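Local coordinates for protein possible prolidase (PDB 2P9B) that probably hydrolyses carbon-nitrogen bonds other than peptide bonds, as a member of the amidohydrolase family, its suggested prolidase activity being unproven, at residues P175-T180 with A192-A197; E235-Q238 with I242-A245; L299-T302 with V308-I311; E373-A378 with D412-L417. One frame throughout, in Å; residues are numbered along the deposited sequence.

Contact 1 (P175-T180 with A192-A197)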
loop_
_atom_site.group_PDB
_atom_site.type_symbol
_atom_site.label_atom_id
_atom_site.label_comp_id
_atom_site.label_asym_id
_atom_site.label_seq_id
_atom_site.Cartn_x
_atom_site.Cartn_y
_atom_site.Cartn_z
ATOM N N PRO A 175 13.836 11.357 -9.484
ATOM C CA PRO A 175 13.994 12.198 -8.295
ATOM C C PRO A 175 14.456 11.342 -7.120
ATOM O O PRO A 175 13.944 10.241 -6.910
ATOM C CB PRO A 175 12.593 12.767 -8.086
ATOM C CG PRO A 175 11.715 11.651 -8.574
ATOM C CD PRO A 175 12.414 11.213 -9.844
ATOM N N LEU A 176 15.432 11.837 -6.366
ATOM C CA LEU A 176 15.944 11.099 -5.222
ATOM C C LEU A 176 17.026 11.868 -4.488
ATOM O O LEU A 176 17.514 12.889 -4.972
ATOM C CB LEU A 176 16.497 9.743 -5.685
ATOM C CG LEU A 176 17.546 9.720 -6.808
ATOM C CD1 LEU A 176 18.909 10.069 -6.247
ATOM C CD2 LEU A 176 17.590 8.335 -7.443
ATOM N N ILE A 177 17.368 11.394 -3.296
ATOM C CA ILE A 177 18.440 11.995 -2.522
ATOM C C ILE A 177 19.586 11.058 -2.870
ATOM O O ILE A 177 19.578 9.884 -2.503
ATOM C CB ILE A 177 18.151 11.963 -1.011
ATOM C CG1 ILE A 177 16.961 12.874 -0.693
ATOM C CG2 ILE A 177 19.369 12.444 -0.241
ATOM C CD1 ILE A 177 16.545 12.856 0.756
ATOM N N ALA A 178 20.551 11.582 -3.614
ATOM C CA ALA A 178 21.680 10.795 -4.077
ATOM C C ALA A 178 22.754 10.524 -3.035
ATOM O O ALA A 178 23.281 11.445 -2.411
ATOM C CB ALA A 178 22.305 11.472 -5.297
ATOM N N LEU A 179 23.062 9.245 -2.853
ATOM C CA LEU A 179 24.103 8.822 -1.932
ATOM C C LEU A 179 25.247 8.424 -2.860
ATOM O O LEU A 179 25.168 7.411 -3.558
ATOM C CB LEU A 179 23.636 7.625 -1.099
ATOM C CG LEU A 179 22.403 7.877 -0.225
ATOM C CD1 LEU A 179 22.063 6.617 0.562
ATOM C CD2 LEU A 179 22.674 9.037 0.718
ATOM N N THR A 180 26.301 9.231 -2.875
ATOM C CA THR A 180 27.428 8.984 -3.764
ATOM C C THR A 180 28.749 8.648 -3.088
ATOM O O THR A 180 29.677 8.186 -3.752
ATOM C CB THR A 180 27.671 10.199 -4.661
ATOM O OG1 THR A 180 28.011 11.325 -3.842
ATOM C CG2 THR A 180 26.426 10.522 -5.476
ATOM N N ALA A 192 18.268 12.314 7.831
ATOM C CA ALA A 192 17.952 13.386 8.772
ATOM C C ALA A 192 17.271 14.537 8.035
ATOM O O ALA A 192 16.366 15.188 8.571
ATOM C CB ALA A 192 19.218 13.882 9.452
ATOM N N GLN A 193 17.715 14.789 6.808
ATOM C CA GLN A 193 17.142 15.853 5.992
ATOM C C GLN A 193 15.670 15.550 5.732
ATOM O O GLN A 193 14.824 16.441 5.805
ATOM C CB GLN A 193 17.896 15.975 4.662
ATOM C CG GLN A 193 19.383 16.260 4.841
ATOM C CD GLN A 193 20.124 16.464 3.526
ATOM O OE1 GLN A 193 20.057 15.630 2.623
ATOM N NE2 GLN A 193 20.843 17.577 3.421
ATOM N N ASN A 194 15.367 14.292 5.430
ATOM C CA ASN A 194 13.989 13.898 5.180
ATOM C C ASN A 194 13.152 14.017 6.442
ATOM O O ASN A 194 12.042 14.534 6.405
ATOM C CB ASN A 194 13.921 12.463 4.655
ATOM C CG ASN A 194 13.847 12.401 3.143
ATOM O OD1 ASN A 194 13.863 13.429 2.470
ATOM N ND2 ASN A 194 13.759 11.190 2.604
ATOM N N LEU A 195 13.689 13.540 7.558
ATOM C CA LEU A 195 12.974 13.606 8.827
ATOM C C LEU A 195 12.700 15.061 9.211
ATOM O O LEU A 195 11.588 15.408 9.619
ATOM C CB LEU A 195 13.790 12.908 9.922
ATOM C CG LEU A 195 13.972 11.397 9.739
ATOM C CD1 LEU A 195 14.991 10.866 10.736
ATOM C CD2 LEU A 195 12.629 10.701 9.921
ATOM N N LYS A 196 13.714 15.909 9.080
ATOM C CA LYS A 196 13.567 17.323 9.406
ATOM C C LYS A 196 12.469 17.950 8.544
ATOM O O LYS A 196 11.743 18.840 8.994
ATOM C CB LYS A 196 14.902 18.051 9.189
ATOM C CG LYS A 196 14.857 19.563 9.441
ATOM C CD LYS A 196 14.371 19.897 10.851
ATOM C CE LYS A 196 14.203 21.405 11.024
ATOM N NZ LYS A 196 13.383 21.757 12.212
ATOM N N ALA A 197 12.345 17.466 7.310
ATOM C CA ALA A 197 11.345 17.971 6.376
ATOM C C ALA A 197 9.931 17.496 6.699
ATOM O O ALA A 197 8.963 17.969 6.100
ATOM C CB ALA A 197 11.712 17.576 4.956
#
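Strand 177-178 and the last turns of helix 184-196 come closest at Ile177 and Asn194, whose CA atoms lie 9.1 Å apart, so the gap between the two backbones is bridged by side chains alone. Ile177 and Asn194 reach into it from opposite directions. The isoleucine has CG1 anti to its own carbonyl carbon (chi1 -67°) and is extended beyond that (chi2 177°), which carries CD1 straight out to the amide group of Asn194. There Ile177 CD1 is 3.2 Å from Asn194 OD1 and 3.7 Å from Asn194 ND2, a methyl group laid against a polar group that is already engaged: OD1 is hydrogen-bonded to Tyr140 OH and ND2 to the backbone O of Pro164, two bonds that should fix the rotation of the buried amide. The other branch, Ile177 CG2, comes only to 4.3 Å from Gln193 OE1, at the more exposed margin of the contact. Strand 177-178 pairs in parallel with strand 166-167, through backbone bonds of Ile177 to Leu165 and Ala167. Ile177 also rests on Pro164 and on Ala190, one turn before Asn194, and helix 184-196 thus packs against the side of this small two-stranded sheet.

Contact 2 (E235-Q238 with I242-A245)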
loop_
_atom_site.group_PDB
_atom_site.type_symbol
_atom_site.label_atom_id
_atom_site.label_comp_id
_atom_site.label_asym_id
_atom_site.label_seq_id
_atom_site.Cartn_x
_atom_site.Cartn_y
_atom_site.Cartn_z
ATOM N N GLU A 235 18.579 5.864 12.356
ATOM C CA GLU A 235 18.104 7.239 12.440
ATOM C C GLU A 235 16.585 7.343 12.306
ATOM O O GLU A 235 15.932 8.024 13.094
ATOM C CB GLU A 235 18.784 8.080 11.354
ATOM C CG GLU A 235 18.624 9.579 11.516
ATOM C CD GLU A 235 19.209 10.093 12.819
ATOM O OE1 GLU A 235 20.309 9.639 13.202
ATOM O OE2 GLU A 235 18.572 10.960 13.452
ATOM N N ALA A 236 16.017 6.667 11.311
ATOM C CA ALA A 236 14.573 6.719 11.115
ATOM C C ALA A 236 13.824 6.156 12.319
ATOM O O ALA A 236 12.842 6.736 12.779
ATOM C CB ALA A 236 14.191 5.943 9.864
ATOM N N HIS A 237 14.298 5.027 12.831
ATOM C CA HIS A 237 13.654 4.372 13.964
ATOM C C HIS A 237 13.680 5.202 15.239
ATOM O O HIS A 237 12.809 5.056 16.094
ATOM C CB HIS A 237 14.293 3.005 14.192
ATOM C CG HIS A 237 14.040 2.039 13.078
ATOM N ND1 HIS A 237 14.720 0.847 12.949
ATOM C CD2 HIS A 237 13.179 2.096 12.035
ATOM C CE1 HIS A 237 14.291 0.213 11.871
ATOM N NE2 HIS A 237 13.356 0.951 11.299
ATOM N N GLN A 238 14.678 6.070 15.362
ATOM C CA GLN A 238 14.775 6.935 16.533
ATOM C C GLN A 238 13.538 7.818 16.585
ATOM O O GLN A 238 13.118 8.256 17.657
ATOM C CB GLN A 238 16.019 7.820 16.446
ATOM C CG GLN A 238 17.304 7.151 16.872
ATOM C CD GLN A 238 18.477 8.102 16.787
ATOM O OE1 GLN A 238 18.373 9.267 17.183
ATOM N NE2 GLN A 238 19.605 7.613 16.279
ATOM N N ILE A 242 8.917 4.142 9.849
ATOM C CA ILE A 242 9.192 2.867 9.192
ATOM C C ILE A 242 9.944 3.045 7.878
ATOM O O ILE A 242 9.692 3.979 7.113
ATOM C CB ILE A 242 7.901 2.060 8.914
ATOM C CG1 ILE A 242 6.941 2.878 8.062
ATOM C CG2 ILE A 242 7.250 1.648 10.227
ATOM C CD1 ILE A 242 5.776 2.064 7.519
ATOM N N VAL A 243 10.866 2.125 7.625
ATOM C CA VAL A 243 11.701 2.154 6.436
ATOM C C VAL A 243 11.388 1.013 5.477
ATOM O O VAL A 243 11.231 -0.132 5.891
ATOM C CB VAL A 243 13.189 2.065 6.836
ATOM C CG1 VAL A 243 14.075 2.065 5.601
ATOM C CG2 VAL A 243 13.540 3.225 7.758
ATOM N N GLY A 244 11.296 1.349 4.196
ATOM C CA GLY A 244 11.038 0.361 3.173
ATOM C C GLY A 244 12.222 0.350 2.234
ATOM O O GLY A 244 12.850 1.385 1.998
ATOM N N ALA A 245 12.555 -0.823 1.713
ATOM C CA ALA A 245 13.670 -0.925 0.793
ATOM C C ALA A 245 13.220 -1.715 -0.414
ATOM O O ALA A 245 12.615 -2.774 -0.288
ATOM C CB ALA A 245 14.848 -1.618 1.459
#
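The end of helix 226-238 turns back here into strand 243-247, the return half of a beta-alpha-beta crossover from strand 202-205 to strand 243-247, and Ala236 and Val243 meet across the turn. The backbones are nearest at His237 and Ile242, with 6.7 Å between their CA atoms. The methyl group of Ala236 points at the strand and Val243 points back at the helix, so that Ala236 CB and Val243 CG2 are 3.5 Å apart, tighter than an ordinary carbon-carbon contact. The valine's first torsion decides which branch does this: CG1 is anti to the backbone N (chi1 179°), leaving CG2 anti to the carbonyl carbon and directed at the helix. The same methyl is approached by the imidazole of His237, whose NE2 lies 4.2 Å from Val243 CG2; the methyl stands obliquely to the ring. His237 NE2 is hydrogen-bonded to Asp262 OD2. This carboxylate oxygen also accepts from the backbone N of Val243, and a single acceptor thus ties the helix end to the start of the strand beside the apolar pair. Val243 is further covered by Ile202 and Ile204 of the adjacent strand 202-205, while backbone bonds join strand 243-247 to Ile202 and Ile204 along one edge and to Thr263 along the other. Packing of an outer helix on the outward face of a parallel strand is the arrangement of a TIM barrel, the fold of the clan to which the amidohydrolases belong.

Contact 3 (L299-T302 with V308-I311)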
loop_
_atom_site.group_PDB
_atom_site.type_symbol
_atom_site.label_atom_id
_atom_site.label_comp_id
_atom_site.label_asym_id
_atom_site.label_seq_id
_atom_site.Cartn_x
_atom_site.Cartn_y
_atom_site.Cartn_z
ATOM N N LEU A 299 4.660 -7.915 -13.177
ATOM C CA LEU A 299 3.985 -8.737 -14.174
ATOM C C LEU A 299 3.703 -8.107 -15.534
ATOM O O LEU A 299 3.810 -8.783 -16.555
ATOM C CB LEU A 299 2.695 -9.311 -13.590
ATOM C CG LEU A 299 2.930 -10.460 -12.606
ATOM C CD1 LEU A 299 1.627 -10.837 -11.916
ATOM C CD2 LEU A 299 3.507 -11.657 -13.364
ATOM N N PRO A 300 3.320 -6.820 -15.574
ATOM C CA PRO A 300 3.048 -6.200 -16.874
ATOM C C PRO A 300 4.226 -6.304 -17.841
ATOM O O PRO A 300 4.044 -6.532 -19.037
ATOM C CB PRO A 300 2.739 -4.753 -16.505
ATOM C CG PRO A 300 2.086 -4.894 -15.163
ATOM C CD PRO A 300 2.972 -5.904 -14.472
ATOM N N LEU A 301 5.435 -6.142 -17.313
ATOM C CA LEU A 301 6.640 -6.198 -18.131
ATOM C C LEU A 301 6.904 -7.568 -18.743
ATOM O O LEU A 301 7.594 -7.669 -19.755
ATOM C CB LEU A 301 7.851 -5.774 -17.301
ATOM C CG LEU A 301 7.806 -4.343 -16.763
ATOM C CD1 LEU A 301 8.988 -4.112 -15.843
ATOM C CD2 LEU A 301 7.812 -3.353 -17.921
ATOM N N THR A 302 6.367 -8.620 -18.131
ATOM C CA THR A 302 6.579 -9.972 -18.642
ATOM C C THR A 302 5.376 -10.540 -19.392
ATOM O O THR A 302 5.517 -11.485 -20.166
ATOM C CB THR A 302 6.941 -10.958 -17.503
ATOM O OG1 THR A 302 5.829 -11.088 -16.605
ATOM C CG2 THR A 302 8.157 -10.460 -16.735
ATOM N N VAL A 308 4.444 -3.120 -26.825
ATOM C CA VAL A 308 3.578 -2.350 -25.947
ATOM C C VAL A 308 4.379 -1.671 -24.842
ATOM O O VAL A 308 4.207 -0.481 -24.583
ATOM C CB VAL A 308 2.507 -3.250 -25.289
ATOM C CG1 VAL A 308 1.595 -2.413 -24.404
ATOM C CG2 VAL A 308 1.702 -3.969 -26.361
ATOM N N THR A 309 5.258 -2.433 -24.200
ATOM C CA THR A 309 6.077 -1.916 -23.109
ATOM C C THR A 309 7.259 -1.079 -23.581
ATOM O O THR A 309 7.641 -0.112 -22.924
ATOM C CB THR A 309 6.618 -3.059 -22.239
ATOM O OG1 THR A 309 7.403 -3.942 -23.049
ATOM C CG2 THR A 309 5.471 -3.836 -21.612
ATOM N N GLY A 310 7.852 -1.466 -24.706
ATOM C CA GLY A 310 8.982 -0.724 -25.238
ATOM C C GLY A 310 10.324 -1.028 -24.592
ATOM O O GLY A 310 11.291 -0.295 -24.799
ATOM N N ILE A 311 10.398 -2.099 -23.810
ATOM C CA ILE A 311 11.654 -2.455 -23.163
ATOM C C ILE A 311 12.511 -3.301 -24.098
ATOM O O ILE A 311 11.992 -3.984 -24.982
ATOM C CB ILE A 311 11.416 -3.235 -21.847
ATOM C CG1 ILE A 311 10.702 -4.558 -22.134
ATOM C CG2 ILE A 311 10.587 -2.392 -20.892
ATOM C CD1 ILE A 311 10.526 -5.429 -20.904
HETATM O O HOH W 1 7.420 -6.334 -22.235
#
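Leu301 lays its CD2 methyl over Ile311, 4.2 Å from Ile311 CG2, the two side chains crossing at a slant. The leucine has CG anti to its carbonyl carbon (chi1 -62°), and although its CB does not face the other segment, the branched end swings nearer to it. Ile311 uses both of its branches: while CG2 meets the leucine methyl, Ile311 CD1 reaches back to the helix backbone, 3.9 Å from Leu301 O. Thr309 comes in beside them, its CG2 methyl 4.0 Å from Pro300 O. The contacts lie where the end of helix 295-303 packs against the one-turn helix 306-309 that follows it, with the CA atoms of Leu301 and Thr309 6.6 Å apart. Helix 306-309 stops at Gly310, which takes a positive phi of 81° and turns the chain so that Ile311 faces back to Leu301. A water molecule sits between the polar groups and donates to Leu301 O at 2.8 Å; its approach to Thr309 OG1 is unusually short, and that bond is doubtful. Beyond this pair, helix 313-335 covers Leu301 through Ser319 and Ile311 through Leu316, and Pro300 rests on Phe350 and Tyr449.

Contact 4 (E373-A378 with D412-L417)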
loop_
_atom_site.group_PDB
_atom_site.type_symbol
_atom_site.label_atom_id
_atom_site.label_comp_id
_atom_site.label_asym_id
_atom_site.label_seq_id
_atom_site.Cartn_x
_atom_site.Cartn_y
_atom_site.Cartn_z
ATOM N N GLU A 373 -7.730 -14.186 2.574
ATOM C CA GLU A 373 -6.393 -13.800 3.001
ATOM C C GLU A 373 -5.916 -12.547 2.279
ATOM O O GLU A 373 -5.195 -11.734 2.851
ATOM C CB GLU A 373 -5.409 -14.943 2.758
ATOM C CG GLU A 373 -5.751 -16.200 3.536
ATOM C CD GLU A 373 -4.827 -17.351 3.214
ATOM O OE1 GLU A 373 -4.445 -17.489 2.032
ATOM O OE2 GLU A 373 -4.496 -18.125 4.138
ATOM N N ALA A 374 -6.309 -12.399 1.017
ATOM C CA ALA A 374 -5.918 -11.226 0.244
ATOM C C ALA A 374 -6.612 -9.985 0.802
ATOM O O ALA A 374 -6.004 -8.919 0.913
ATOM C CB ALA A 374 -6.274 -11.416 -1.224
ATOM N N LEU A 375 -7.892 -10.117 1.141
ATOM C CA LEU A 375 -8.638 -8.995 1.705
ATOM C C LEU A 375 -8.054 -8.623 3.071
ATOM O O LEU A 375 -8.012 -7.452 3.455
ATOM C CB LEU A 375 -10.119 -9.363 1.839
ATOM C CG LEU A 375 -10.867 -9.434 0.510
ATOM C CD1 LEU A 375 -12.187 -10.158 0.693
ATOM C CD2 LEU A 375 -11.086 -8.010 -0.023
ATOM N N HIS A 376 -7.592 -9.638 3.795
ATOM C CA HIS A 376 -6.995 -9.443 5.111
ATOM C C HIS A 376 -5.649 -8.721 4.985
ATOM O O HIS A 376 -5.304 -7.870 5.812
ATOM C CB HIS A 376 -6.814 -10.812 5.782
ATOM C CG HIS A 376 -6.208 -10.750 7.148
ATOM N ND1 HIS A 376 -6.802 -10.080 8.197
ATOM C CD2 HIS A 376 -5.085 -11.316 7.651
ATOM C CE1 HIS A 376 -6.073 -10.238 9.287
ATOM N NE2 HIS A 376 -5.024 -10.985 8.983
ATOM N N ALA A 377 -4.906 -9.050 3.933
ATOM C CA ALA A 377 -3.601 -8.449 3.679
ATOM C C ALA A 377 -3.749 -6.978 3.295
ATOM O O ALA A 377 -2.956 -6.140 3.707
ATOM C CB ALA A 377 -2.889 -9.211 2.560
ATOM N N ALA A 378 -4.787 -6.676 2.522
ATOM C CA ALA A 378 -5.022 -5.312 2.061
ATOM C C ALA A 378 -5.560 -4.386 3.141
ATOM O O ALA A 378 -5.531 -3.165 2.978
ATOM C CB ALA A 378 -5.988 -5.323 0.880
ATOM N N ASP A 412 -16.517 -13.582 -3.022
ATOM C CA ASP A 412 -17.003 -14.433 -4.104
ATOM C C ASP A 412 -16.365 -14.055 -5.435
ATOM O O ASP A 412 -16.245 -14.888 -6.337
ATOM C CB ASP A 412 -18.527 -14.341 -4.218
ATOM C CG ASP A 412 -19.232 -14.825 -2.969
ATOM O OD1 ASP A 412 -18.760 -15.811 -2.369
ATOM O OD2 ASP A 412 -20.263 -14.225 -2.598
ATOM N N ASP A 413 -15.958 -12.794 -5.555
ATOM C CA ASP A 413 -15.311 -12.295 -6.770
ATOM C C ASP A 413 -14.601 -10.997 -6.405
ATOM O O ASP A 413 -15.249 -9.982 -6.149
ATOM C CB ASP A 413 -16.348 -12.012 -7.861
ATOM C CG ASP A 413 -15.718 -11.801 -9.229
ATOM O OD1 ASP A 413 -14.613 -11.225 -9.307
ATOM O OD2 ASP A 413 -16.339 -12.204 -10.237
ATOM N N LEU A 414 -13.274 -11.028 -6.385
ATOM C CA LEU A 414 -12.510 -9.844 -6.026
ATOM C C LEU A 414 -12.729 -8.654 -6.956
ATOM O O LEU A 414 -12.427 -7.525 -6.586
ATOM C CB LEU A 414 -11.019 -10.181 -5.950
ATOM C CG LEU A 414 -10.644 -11.045 -4.742
ATOM C CD1 LEU A 414 -9.226 -11.589 -4.904
ATOM C CD2 LEU A 414 -10.760 -10.201 -3.469
ATOM N N ARG A 415 -13.259 -8.892 -8.154
ATOM C CA ARG A 415 -13.487 -7.784 -9.071
ATOM C C ARG A 415 -14.590 -6.871 -8.533
ATOM O O ARG A 415 -14.810 -5.774 -9.048
ATOM C CB ARG A 415 -13.843 -8.294 -10.474
ATOM C CG ARG A 415 -13.828 -7.198 -11.539
ATOM C CD ARG A 415 -13.997 -7.769 -12.938
ATOM N NE ARG A 415 -12.769 -8.365 -13.467
ATOM C CZ ARG A 415 -11.772 -7.676 -14.018
ATOM N NH1 ARG A 415 -11.845 -6.355 -14.117
ATOM N NH2 ARG A 415 -10.708 -8.313 -14.490
ATOM N N ALA A 416 -15.274 -7.322 -7.485
ATOM C CA ALA A 416 -16.323 -6.519 -6.862
ATOM C C ALA A 416 -15.674 -5.251 -6.307
ATOM O O ALA A 416 -16.338 -4.236 -6.087
ATOM C CB ALA A 416 -16.981 -7.300 -5.731
ATOM N N LEU A 417 -14.365 -5.317 -6.090
ATOM C CA LEU A 417 -13.619 -4.182 -5.554
ATOM C C LEU A 417 -13.394 -3.073 -6.579
ATOM O O LEU A 417 -13.240 -1.909 -6.221
ATOM C CB LEU A 417 -12.252 -4.649 -5.035
ATOM C CG LEU A 417 -12.197 -5.649 -3.877
ATOM C CD1 LEU A 417 -10.770 -6.140 -3.711
ATOM C CD2 LEU A 417 -12.685 -4.996 -2.588
#
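Leu375 leaves helix 371-385 with a CB that is not aimed at the 412-417 segment, and its outer atoms make the approach. Leu375 CG, set anti to the carbonyl carbon (chi1 -72°), is the first to touch, 4.1 Å from Leu414 CD2. One bond further, Leu375 CD2 faces a pair of methyls on one side, 4.1 Å from Leu414 CD2 and as far from Leu417 CD1. Leu375 and Leu414 run side by side, pointing opposite ways, and Leu417 meets Leu375 at an angle. All three leucines are buried, and the contact is wholly apolar, made at ordinary van der Waals distances across backbones whose closest CA atoms, of Leu375 and Leu414, are 8.7 Å apart.

The two leucines of the partner segment are presented by one turn of 3-10 helix, residues 414-417, in which Leu417 N bonds to Leu414 O at 3.0 Å. An Asx turn at Asp413 leads into it, overlapping its first residues: Asp413 OD1 accepts from Arg415 N at 2.9 Å, with an N-H...O angle of 155°, on the anti side and tilted 27° out of the carboxylate plane. Facing outward from the same turn, Arg415 forms salt bridges with Glu418 and with Asp446 of helix 439-449.

Leu375 is also flanked by Leu360 of helix 356-367 and by Met70 of strand 68-78. Leu417 touches that same methionine and Trp357, so the 3-10 turn is wedged among helices 356-367 and 371-385 and strand 68-78.

The four contacts follow one another along the chain, each closing before the next opens, and all belong to the amidohydrolase region. Contacts 1 and 2 are neighbours, their centres 13 Å apart: Leu195 of helix 184-196 packs on helix 226-238, with Leu195 CD1 3.8 Å from Glu235 O. Contact 4 lies across the centre of the chain from both, its centre about 36 Å from that of contact 1 and 29 Å from that of contact 2. Contact 3 stands apart, about 26 Å from contact 4, centre to centre. Helix 356-367 nevertheless links contacts 3 and 4, meeting Leu299 and the leucines of contact 4. Contacts 1 and 2 thus share one flank of the barrel, with contacts 3 and 4 at other parts.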